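Local coordinates for protein glucokinase (Streptomyces griseus, PDB 3VGL) that probably catalyses the ATP-dependent phosphorylation of D-glucose to glucose 6-phosphate, as a zinc-containing glucokinase of the ROK family, at residues 274-277 with 278-282; 245-248 with 249-253; 87-90 with 91-95; 229-232 with 233-236. All coordinates share one frame; numbering follows the deposited sequence.

Contact 1 of 4, residues 274-277 with 278-282; sequences RKSF and RRWLI
Arg278, Arg279, Trp280 and Leu281 each reach back four residues to the carbonyls of Arg274 through Phe277, and the last turn of helix 267-280 closes with Phe277 O taking Leu281 N at 2.9 Å and, more weakly, Trp280 N; Leu281 is the first residue to leave helical angles. Phe277 and Leu281 run side by side, pointing the same way, and CZ of the ring meets Leu281 CD1 at 3.9 Å. With CG anti to the backbone N (chi1 168°), the Phe277 ring also brings its CD2 to 3.9 Å from Arg278 CD, the aliphatic part of an arginine whose chain folds at chi2 and chi3. Arg279 bends at chi3, which lays one face of its guanidinium over the backbone, with NH2 3.6 Å from Ser276 CA. Ser276 OG lies in the plane of the Trp280 indole at its edge, 3.3 Å from CD1, while the hydroxyl is hydrogen-bonded to Ala237 O. Trp280 also makes a cation-pi contact with Arg159 of the second subunit. Trimming Phe277 to an alanine removes the ring, which would probably leave a gap beside Leu281 CD1 and the Arg278 methylenes without their aromatic neighbour. The guanidinium of Arg274 is engaged elsewhere, in a salt bridge with Glu267. The helix is the crossover of a beta-alpha-beta unit between strands 255-259 and 291-294: Phe277 meets Phe256 of the first strand, and Phe277, Trp280 and Leu281 pack on helix 227-251.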
loop_
_atom_site.group_PDB
_atom_site.type_symbol
_atom_site.label_atom_id
_atom_site.label_comp_id
_atom_site.label_asym_id
_atom_site.label_seq_id
_atom_site.Cartn_x
_atom_site.Cartn_y
_atom_site.Cartn_z
ATOM N N ARG A 274 3.106 -19.227 12.665
ATOM C CA ARG A 274 3.628 -20.306 11.816
ATOM C C ARG A 274 2.749 -20.562 10.595
ATOM O O ARG A 274 3.250 -20.716 9.470
ATOM C CB ARG A 274 3.783 -21.595 12.645
ATOM C CG ARG A 274 4.571 -22.689 11.935
ATOM C CD ARG A 274 4.673 -23.943 12.851
ATOM N NE ARG A 274 5.362 -23.668 14.114
ATOM C CZ ARG A 274 4.769 -23.624 15.311
ATOM N NH1 ARG A 274 3.460 -23.868 15.423
ATOM N NH2 ARG A 274 5.478 -23.365 16.404
ATOM N N LYS A 275 1.439 -20.630 10.823
ATOM C CA LYS A 275 0.485 -20.862 9.731
ATOM C C LYS A 275 0.556 -19.711 8.717
ATOM O O LYS A 275 0.571 -19.922 7.506
ATOM C CB LYS A 275 -0.927 -21.043 10.286
ATOM C CG LYS A 275 -1.175 -22.423 10.918
ATOM C CD LYS A 275 -2.487 -22.450 11.668
ATOM C CE LYS A 275 -2.837 -23.872 12.054
ATOM N NZ LYS A 275 -3.952 -23.869 13.040
ATOM N N SER A 276 0.637 -18.489 9.226
ATOM C CA SER A 276 0.784 -17.334 8.345
ATOM C C SER A 276 2.084 -17.369 7.521
ATOM O O SER A 276 2.075 -17.117 6.315
ATOM C CB SER A 276 0.748 -16.064 9.181
ATOM O OG SER A 276 0.949 -14.947 8.324
ATOM N N PHE A 277 3.197 -17.672 8.186
ATOM C CA PHE A 277 4.480 -17.867 7.522
ATOM C C PHE A 277 4.343 -18.841 6.351
ATOM O O PHE A 277 4.759 -18.528 5.240
ATOM C CB PHE A 277 5.513 -18.399 8.528
ATOM C CG PHE A 277 6.780 -18.901 7.887
ATOM C CD1 PHE A 277 7.675 -18.012 7.307
ATOM C CD2 PHE A 277 7.084 -20.256 7.891
ATOM C CE1 PHE A 277 8.852 -18.451 6.716
ATOM C CE2 PHE A 277 8.273 -20.711 7.296
ATOM C CZ PHE A 277 9.155 -19.807 6.721
ATOM N N ARG A 278 3.737 -19.999 6.602
ATOM C CA ARG A 278 3.575 -20.988 5.543
ATOM C C ARG A 278 2.695 -20.507 4.390
ATOM O O ARG A 278 2.951 -20.875 3.230
ATOM C CB ARG A 278 3.095 -22.334 6.087
ATOM C CG ARG A 278 4.121 -23.032 6.975
ATOM C CD ARG A 278 5.419 -23.419 6.236
ATOM N NE ARG A 278 5.146 -24.221 5.032
ATOM C CZ ARG A 278 4.937 -25.531 5.028
ATOM N NH1 ARG A 278 4.981 -26.217 6.154
ATOM N NH2 ARG A 278 4.684 -26.150 3.877
ATOM N N ARG A 279 1.684 -19.675 4.689
ATOM C CA ARG A 279 0.848 -19.111 3.622
ATOM C C ARG A 279 1.597 -18.122 2.753
ATOM O O ARG A 279 1.383 -18.080 1.545
ATOM C CB ARG A 279 -0.418 -18.467 4.184
ATOM C CG ARG A 279 -1.470 -19.513 4.521
ATOM C CD ARG A 279 -2.812 -18.887 4.818
ATOM N NE ARG A 279 -2.956 -18.716 6.255
ATOM C CZ ARG A 279 -2.720 -17.584 6.897
ATOM N NH1 ARG A 279 -2.351 -16.504 6.224
ATOM N NH2 ARG A 279 -2.854 -17.535 8.207
ATOM N N TRP A 280 2.496 -17.348 3.360
ATOM C CA TRP A 280 3.207 -16.307 2.622
ATOM C C TRP A 280 4.511 -16.742 1.960
ATOM O O TRP A 280 4.992 -16.068 1.066
ATOM C CB TRP A 280 3.488 -15.102 3.537
ATOM C CG TRP A 280 2.278 -14.351 3.955
ATOM C CD1 TRP A 280 1.704 -14.344 5.199
ATOM C CD2 TRP A 280 1.497 -13.468 3.146
ATOM N NE1 TRP A 280 0.599 -13.525 5.207
ATOM C CE2 TRP A 280 0.456 -12.970 3.958
ATOM C CE3 TRP A 280 1.567 -13.060 1.808
ATOM C CZ2 TRP A 280 -0.507 -12.071 3.480
ATOM C CZ3 TRP A 280 0.612 -12.180 1.336
ATOM C CH2 TRP A 280 -0.409 -11.693 2.172
ATOM N N LEU A 281 5.088 -17.872 2.389
ATOM C CA LEU A 281 6.401 -18.318 1.888
ATOM C C LEU A 281 6.409 -18.504 0.363
ATOM O O LEU A 281 5.606 -19.280 -0.137
ATOM C CB LEU A 281 6.775 -19.632 2.598
ATOM C CG LEU A 281 8.173 -20.174 2.308
ATOM C CD1 LEU A 281 9.223 -19.204 2.839
ATOM C CD2 LEU A 281 8.314 -21.548 2.969
ATOM N N ILE A 282 7.298 -17.770 -0.326
ATOM C CA ILE A 282 7.405 -17.726 -1.817
ATOM C C ILE A 282 7.698 -19.137 -2.339
ATOM O O ILE A 282 8.483 -19.857 -1.750
ATOM C CB ILE A 282 8.599 -16.793 -2.307
ATOM C CG1 ILE A 282 8.423 -15.311 -1.891
ATOM C CG2 ILE A 282 8.746 -16.821 -3.823
ATOM C CD1 ILE A 282 7.181 -14.621 -2.460
#

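Contact 2 of 4, residues 245-248 with 249-253; sequences ADLA and SLFDP
Leu247 supplies the apolar part of this helix end, its CD2 lying 4.1 Å from Phe251 CE2 and equally far from Leu250 CD1. Leu247 and Phe251 run alongside each other in the same direction, whereas Leu250 slants across; its CD1 also comes within 3.2 Å of Asp246 O. The backbone bonds illustrate how a helix runs out. Three regular bonds lead to Phe251 N, which donates to Leu247 O at 2.8 Å, but the last, Asp252 N to Ala248 O, approaches from above the carbonyl plane, 38° out of it, as Asp252 turns to positive phi. Leu247 O sits near the plane of the Phe251 ring, at its edge. Polar side chains are joined through solvent: one water donates to Asp246 OD1 at 3.0 Å and accepts from Ser249 OG at 2.8 Å. Asp246 OD1 also takes Arg159 N of the second subunit, and Asp252 OD2 accepts Phe149 N and Val151 N of that subunit; the Phe251 rings of the two subunits also meet. Within its own chain, this end of helix 227-251 rests Leu247 and Phe251 on strand 125-130, Leu247 and Ala248 on Phe256 of strand 255-259, and Ala245 and Ala248 on helix 267-280.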
loop_
_atom_site.group_PDB
_atom_site.type_symbol
_atom_site.label_atom_id
_atom_site.label_comp_id
_atom_site.label_asym_id
_atom_site.label_seq_id
_atom_site.Cartn_x
_atom_site.Cartn_y
_atom_site.Cartn_z
ATOM N N ALA A 245 8.156 -14.609 6.204
ATOM C CA ALA A 245 8.344 -15.101 4.826
ATOM C C ALA A 245 9.348 -14.232 4.077
ATOM O O ALA A 245 10.225 -14.767 3.359
ATOM C CB ALA A 245 7.034 -15.208 4.114
ATOM N N ASP A 246 9.271 -12.914 4.245
ATOM C CA ASP A 246 10.317 -12.031 3.652
ATOM C C ASP A 246 11.726 -12.333 4.215
ATOM O O ASP A 246 12.731 -12.349 3.483
ATOM C CB ASP A 246 9.985 -10.548 3.856
ATOM C CG ASP A 246 8.805 -10.065 2.982
ATOM O OD1 ASP A 246 8.435 -10.726 2.003
ATOM O OD2 ASP A 246 8.236 -9.015 3.336
ATOM N N LEU A 247 11.809 -12.596 5.518
ATOM C CA LEU A 247 13.108 -12.944 6.085
ATOM C C LEU A 247 13.636 -14.273 5.548
ATOM O O LEU A 247 14.868 -14.461 5.523
ATOM C CB LEU A 247 13.037 -12.980 7.614
ATOM C CG LEU A 247 12.756 -11.653 8.327
ATOM C CD1 LEU A 247 12.688 -11.875 9.848
ATOM C CD2 LEU A 247 13.853 -10.635 8.074
ATOM N N ALA A 248 12.738 -15.189 5.164
ATOM C CA ALA A 248 13.160 -16.458 4.531
ATOM C C ALA A 248 13.760 -16.154 3.165
ATOM O O ALA A 248 14.766 -16.789 2.773
ATOM C CB ALA A 248 11.991 -17.437 4.403
ATOM N N SER A 249 13.144 -15.204 2.444
ATOM C CA SER A 249 13.704 -14.760 1.142
ATOM C C SER A 249 15.084 -14.159 1.317
ATOM O O SER A 249 15.971 -14.401 0.488
ATOM C CB SER A 249 12.774 -13.769 0.459
ATOM O OG SER A 249 11.620 -14.473 0.093
ATOM N N LEU A 250 15.276 -13.423 2.408
ATOM C CA LEU A 250 16.535 -12.728 2.695
ATOM C C LEU A 250 17.628 -13.678 3.183
ATOM O O LEU A 250 18.736 -13.707 2.606
ATOM C CB LEU A 250 16.299 -11.617 3.711
ATOM C CG LEU A 250 15.551 -10.427 3.113
ATOM C CD1 LEU A 250 14.595 -9.800 4.123
ATOM C CD2 LEU A 250 16.579 -9.388 2.654
ATOM N N PHE A 251 17.324 -14.461 4.225
ATOM C CA PHE A 251 18.349 -15.214 4.979
ATOM C C PHE A 251 18.293 -16.724 4.791
ATOM O O PHE A 251 19.292 -17.419 5.030
ATOM C CB PHE A 251 18.205 -14.937 6.484
ATOM C CG PHE A 251 18.540 -13.535 6.890
ATOM C CD1 PHE A 251 19.872 -13.132 7.011
ATOM C CD2 PHE A 251 17.525 -12.626 7.210
ATOM C CE1 PHE A 251 20.182 -11.813 7.409
ATOM C CE2 PHE A 251 17.840 -11.312 7.595
ATOM C CZ PHE A 251 19.172 -10.921 7.710
ATOM N N ASP A 252 17.128 -17.241 4.395
ATOM C CA ASP A 252 16.918 -18.714 4.312
ATOM C C ASP A 252 17.525 -19.515 5.492
ATOM O O ASP A 252 18.368 -20.407 5.273
ATOM C CB ASP A 252 17.453 -19.239 2.961
ATOM C CG ASP A 252 17.123 -20.715 2.716
ATOM O OD1 ASP A 252 16.002 -21.146 3.068
ATOM O OD2 ASP A 252 17.971 -21.425 2.123
ATOM N N PRO A 253 17.118 -19.216 6.745
ATOM C CA PRO A 253 17.688 -19.921 7.910
ATOM C C PRO A 253 17.024 -21.288 8.090
ATOM O O PRO A 253 16.008 -21.570 7.454
ATOM C CB PRO A 253 17.309 -19.007 9.067
ATOM C CG PRO A 253 15.941 -18.520 8.653
ATOM C CD PRO A 253 16.065 -18.255 7.157
HETATM O O HOH W 1 9.243 -13.082 0.399
#

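Contact 3 of 4, residues 87-90 with 91-95; sequences PLKD and KVEQR
The carboxylate of Glu93 turns one face to the extended chain of Lys89: Lys89 CG sits almost squarely over that face, 3.9 Å from Glu93 CD, and Lys89 CE lies obliquely above the plane on the same side, 3.4 Å from OE2. The two side chains point the same way. Lys89 NZ stays 4.4 Å from Glu93 OE2, too far for a salt bridge. The Glu93 chain starts with CG anti to the carbonyl carbon (chi1 -86°) and runs past Lys89 O, which lies 3.3 Å from that CG. At the start of the helix, Pro87 occupies the N-cap position, and Lys91 bends at chi4 so that NZ comes 3.5 Å from Pro87 CG. On the inward side Val92 CG2 approaches Leu88 CD1 at 4.3 Å, and both residues pack on Ile44 of helix 37-52 and Ile62 of strand 57-64. Four backbone bonds, from Lys91 N to Pro87 O through Gln94 N to Asp90 O, knit this first turn to the next. Glu93 OE2 accepts a hydrogen bond from Val100 N, linking helix 88-96 to strand 100-104. A glutamine in place of Glu93 lacks the negative charge and would probably leave the Lys89 ammonium without its nearby counter-charge and hold that strand less firmly. The chemistry thus illustrates an amphipathic helix: apolar residues turn to the sheet, while Lys89 and Glu93 probably attract one another through space.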
loop_
_atom_site.group_PDB
_atom_site.type_symbol
_atom_site.label_atom_id
_atom_site.label_comp_id
_atom_site.label_asym_id
_atom_site.label_seq_id
_atom_site.Cartn_x
_atom_site.Cartn_y
_atom_site.Cartn_z
ATOM N N PRO A 87 26.352 6.969 25.641
ATOM C CA PRO A 87 27.483 6.150 26.083
ATOM C C PRO A 87 27.135 5.294 27.304
ATOM O O PRO A 87 27.616 5.509 28.429
ATOM C CB PRO A 87 28.564 7.195 26.400
ATOM C CG PRO A 87 27.812 8.378 26.829
ATOM C CD PRO A 87 26.514 8.383 26.034
ATOM N N LEU A 88 26.323 4.282 27.058
ATOM C CA LEU A 88 25.775 3.484 28.124
ATOM C C LEU A 88 26.833 2.669 28.863
ATOM O O LEU A 88 26.804 2.590 30.087
ATOM C CB LEU A 88 24.671 2.587 27.547
ATOM C CG LEU A 88 23.651 2.052 28.543
ATOM C CD1 LEU A 88 22.914 3.163 29.310
ATOM C CD2 LEU A 88 22.649 1.211 27.779
ATOM N N LYS A 89 27.758 2.065 28.117
ATOM C CA LYS A 89 28.846 1.301 28.729
ATOM C C LYS A 89 29.605 2.149 29.748
ATOM O O LYS A 89 29.786 1.737 30.891
ATOM C CB LYS A 89 29.819 0.791 27.668
ATOM C CG LYS A 89 31.114 0.193 28.251
ATOM C CD LYS A 89 31.976 -0.385 27.154
ATOM C CE LYS A 89 33.316 -0.846 27.704
ATOM N NZ LYS A 89 33.958 -1.785 26.756
ATOM N N ASP A 90 30.018 3.337 29.320
ATOM C CA ASP A 90 30.831 4.208 30.175
ATOM C C ASP A 90 30.079 4.629 31.428
ATOM O O ASP A 90 30.628 4.589 32.528
ATOM C CB ASP A 90 31.295 5.442 29.406
ATOM C CG ASP A 90 32.322 5.115 28.334
ATOM O OD1 ASP A 90 32.868 3.988 28.331
ATOM O OD2 ASP A 90 32.592 5.997 27.491
ATOM N N LYS A 91 28.818 5.028 31.256
ATOM C CA LYS A 91 28.001 5.496 32.373
ATOM C C LYS A 91 27.729 4.409 33.413
ATOM O O LYS A 91 27.793 4.655 34.615
ATOM C CB LYS A 91 26.688 6.099 31.863
ATOM C CG LYS A 91 26.834 7.487 31.276
ATOM C CD LYS A 91 25.476 8.046 30.882
ATOM C CE LYS A 91 25.523 9.565 30.736
ATOM N NZ LYS A 91 26.392 9.975 29.610
ATOM N N VAL A 92 27.434 3.199 32.950
ATOM C CA VAL A 92 27.157 2.101 33.864
ATOM C C VAL A 92 28.448 1.581 34.517
ATOM O O VAL A 92 28.440 1.211 35.695
ATOM C CB VAL A 92 26.357 0.976 33.161
ATOM C CG1 VAL A 92 26.140 -0.210 34.107
ATOM C CG2 VAL A 92 25.017 1.537 32.674
ATOM N N GLU A 93 29.548 1.557 33.762
ATOM C CA GLU A 93 30.829 1.073 34.308
ATOM C C GLU A 93 31.281 1.941 35.459
ATOM O O GLU A 93 31.707 1.438 36.499
ATOM C CB GLU A 93 31.924 1.006 33.242
ATOM C CG GLU A 93 31.902 -0.297 32.490
ATOM C CD GLU A 93 33.061 -0.493 31.535
ATOM O OE1 GLU A 93 33.824 0.465 31.265
ATOM O OE2 GLU A 93 33.194 -1.627 31.038
ATOM N N GLN A 94 31.160 3.250 35.287
ATOM C CA GLN A 94 31.644 4.152 36.321
ATOM C C GLN A 94 30.776 4.075 37.589
ATOM O O GLN A 94 31.268 4.316 38.691
ATOM C CB GLN A 94 31.831 5.572 35.766
ATOM C CG GLN A 94 30.621 6.465 35.820
ATOM C CD GLN A 94 30.570 7.349 37.069
ATOM O OE1 GLN A 94 29.644 8.148 37.232
ATOM N NE2 GLN A 94 31.562 7.213 37.946
ATOM N N ARG A 95 29.510 3.679 37.445
ATOM C CA ARG A 95 28.621 3.551 38.608
ATOM C C ARG A 95 28.553 2.181 39.296
ATOM O O ARG A 95 28.411 2.121 40.521
ATOM C CB ARG A 95 27.228 4.076 38.295
ATOM C CG ARG A 95 27.168 5.584 38.418
ATOM C CD ARG A 95 25.819 6.111 38.080
ATOM N NE ARG A 95 24.821 5.775 39.091
ATOM C CZ ARG A 95 23.561 6.196 39.031
ATOM N NH1 ARG A 95 23.180 6.970 38.026
ATOM N NH2 ARG A 95 22.691 5.852 39.970
#

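Contact 4 of 4, residues 229-232 with 233-236; sequences AVDS and FREL
Ala229 O receives Phe233 N at 3.1 Å, and CD1 of the phenyl ring comes 3.4 Å from that oxygen. Val230 follows, its carbonyl taking Arg234 N at 3.0 Å and also lying 3.6 Å from Phe233 CB. Asp231 is the acidic residue of 229-232: its O accepts Glu235 N, and its OD1 comes within 4.2 Å of Arg234 CD. The carboxylate and the guanidinium are nearly parallel, their planes 8° apart, yet OD1 is 5.5 Å from Arg234 NE, so this is proximity of opposite charges and not an ion pair. OD2 of Asp231 is instead bound by Arg191 in a salt bridge. Ser232 O takes Leu236 N at 2.9 Å, while its OG, set anti to the carbonyl carbon (chi1 -55°), turns back along the helix to Val228 O, a common way for a serine to satisfy its hydroxyl within a helix. Glu235 bends at chi2 and pairs with Arg238. The buried stripe of Ala229, Ser232, Phe233 and Leu236 faces helices 215-223, 181-194 and 267-280, and the side chain of Phe233 is about 5 Å from the bound ATP analogue. The arrangement is that of regular alpha-helical i to i+4 hydrogen bonding, with the buried stripe packed on neighbouring helices, here in a long helix of the ROK kinase, a member of the actin-like ATPase clan, beside the nucleotide.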
loop_
_atom_site.group_PDB
_atom_site.type_symbol
_atom_site.label_atom_id
_atom_site.label_comp_id
_atom_site.label_asym_id
_atom_site.label_seq_id
_atom_site.Cartn_x
_atom_site.Cartn_y
_atom_site.Cartn_z
ATOM N N ALA A 229 -10.191 -11.108 20.925
ATOM C CA ALA A 229 -8.790 -11.397 21.244
ATOM C C ALA A 229 -8.184 -12.356 20.213
ATOM O O ALA A 229 -7.059 -12.159 19.764
ATOM C CB ALA A 229 -8.666 -11.949 22.655
ATOM N N VAL A 230 -8.937 -13.390 19.841
ATOM C CA VAL A 230 -8.491 -14.344 18.823
ATOM C C VAL A 230 -8.237 -13.621 17.500
ATOM O O VAL A 230 -7.194 -13.846 16.847
ATOM C CB VAL A 230 -9.508 -15.521 18.686
ATOM C CG1 VAL A 230 -9.188 -16.407 17.480
ATOM C CG2 VAL A 230 -9.525 -16.335 19.970
ATOM N N ASP A 231 -9.153 -12.720 17.127
ATOM C CA ASP A 231 -9.010 -11.940 15.885
ATOM C C ASP A 231 -7.780 -11.016 15.889
ATOM O O ASP A 231 -7.137 -10.798 14.844
ATOM C CB ASP A 231 -10.256 -11.108 15.587
ATOM C CG ASP A 231 -10.311 -10.649 14.138
ATOM O OD1 ASP A 231 -10.116 -11.515 13.253
ATOM O OD2 ASP A 231 -10.532 -9.435 13.883
ATOM N N SER A 232 -7.468 -10.468 17.057
ATOM C CA SER A 232 -6.298 -9.586 17.206
ATOM C C SER A 232 -4.999 -10.371 16.990
ATOM O O SER A 232 -4.047 -9.871 16.351
ATOM C CB SER A 232 -6.286 -8.913 18.577
ATOM O OG SER A 232 -7.493 -8.212 18.804
ATOM N N PHE A 233 -4.934 -11.579 17.545
ATOM C CA PHE A 233 -3.810 -12.458 17.287
ATOM C C PHE A 233 -3.717 -12.827 15.817
ATOM O O PHE A 233 -2.600 -12.907 15.282
ATOM C CB PHE A 233 -3.849 -13.705 18.186
ATOM C CG PHE A 233 -3.214 -13.484 19.521
ATOM C CD1 PHE A 233 -4.005 -13.327 20.649
ATOM C CD2 PHE A 233 -1.830 -13.377 19.659
ATOM C CE1 PHE A 233 -3.434 -13.105 21.905
ATOM C CE2 PHE A 233 -1.244 -13.156 20.917
ATOM C CZ PHE A 233 -2.055 -13.009 22.046
ATOM N N ARG A 234 -4.867 -13.028 15.161
ATOM C CA ARG A 234 -4.895 -13.294 13.702
ATOM C C ARG A 234 -4.264 -12.147 12.915
ATOM O O ARG A 234 -3.467 -12.381 11.994
ATOM C CB ARG A 234 -6.325 -13.586 13.200
ATOM C CG ARG A 234 -6.389 -13.833 11.692
ATOM C CD ARG A 234 -7.769 -14.277 11.219
ATOM N NE ARG A 234 -7.644 -15.305 10.178
ATOM C CZ ARG A 234 -7.581 -16.620 10.407
ATOM N NH1 ARG A 234 -7.454 -17.465 9.393
ATOM N NH2 ARG A 234 -7.641 -17.099 11.646
ATOM N N GLU A 235 -4.609 -10.912 13.292
ATOM C CA GLU A 235 -4.072 -9.744 12.590
ATOM C C GLU A 235 -2.572 -9.605 12.859
ATOM O O GLU A 235 -1.799 -9.322 11.932
ATOM C CB GLU A 235 -4.842 -8.457 12.981
ATOM C CG GLU A 235 -4.397 -7.186 12.261
ATOM C CD GLU A 235 -4.784 -7.119 10.805
ATOM O OE1 GLU A 235 -5.615 -7.933 10.353
ATOM O OE2 GLU A 235 -4.243 -6.241 10.093
ATOM N N LEU A 236 -2.160 -9.809 14.113
ATOM C CA LEU A 236 -0.715 -9.787 14.441
ATOM C C LEU A 236 0.042 -10.811 13.599
ATOM O O LEU A 236 1.086 -10.511 13.023
ATOM C CB LEU A 236 -0.477 -10.049 15.933
ATOM C CG LEU A 236 0.964 -10.321 16.359
ATOM C CD1 LEU A 236 1.852 -9.088 16.144
ATOM C CD2 LEU A 236 0.987 -10.755 17.830
#

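How the contacts relate
Contacts 2 and 4 both belong to helix 227-251, their centres 24 Å apart, so one long helix runs from the neighbourhood of the bound ATP analogue to the interface with the second subunit. Contact 1, on helix 267-280, packs against contact 2: Trp280 CB lies 3.6 Å from Ala245 CB, and Leu281 CD1 meets Ala248 CB at the same distance. Contact 4 comes within about 5 Å of contact 1, nearest atoms, without touching it. Contact 3 stands apart, its centre 43 Å from that of contact 1 and on the opposite side of the chain's centre; the side chain of Leu88 there is about 12 Å from the bound glucose.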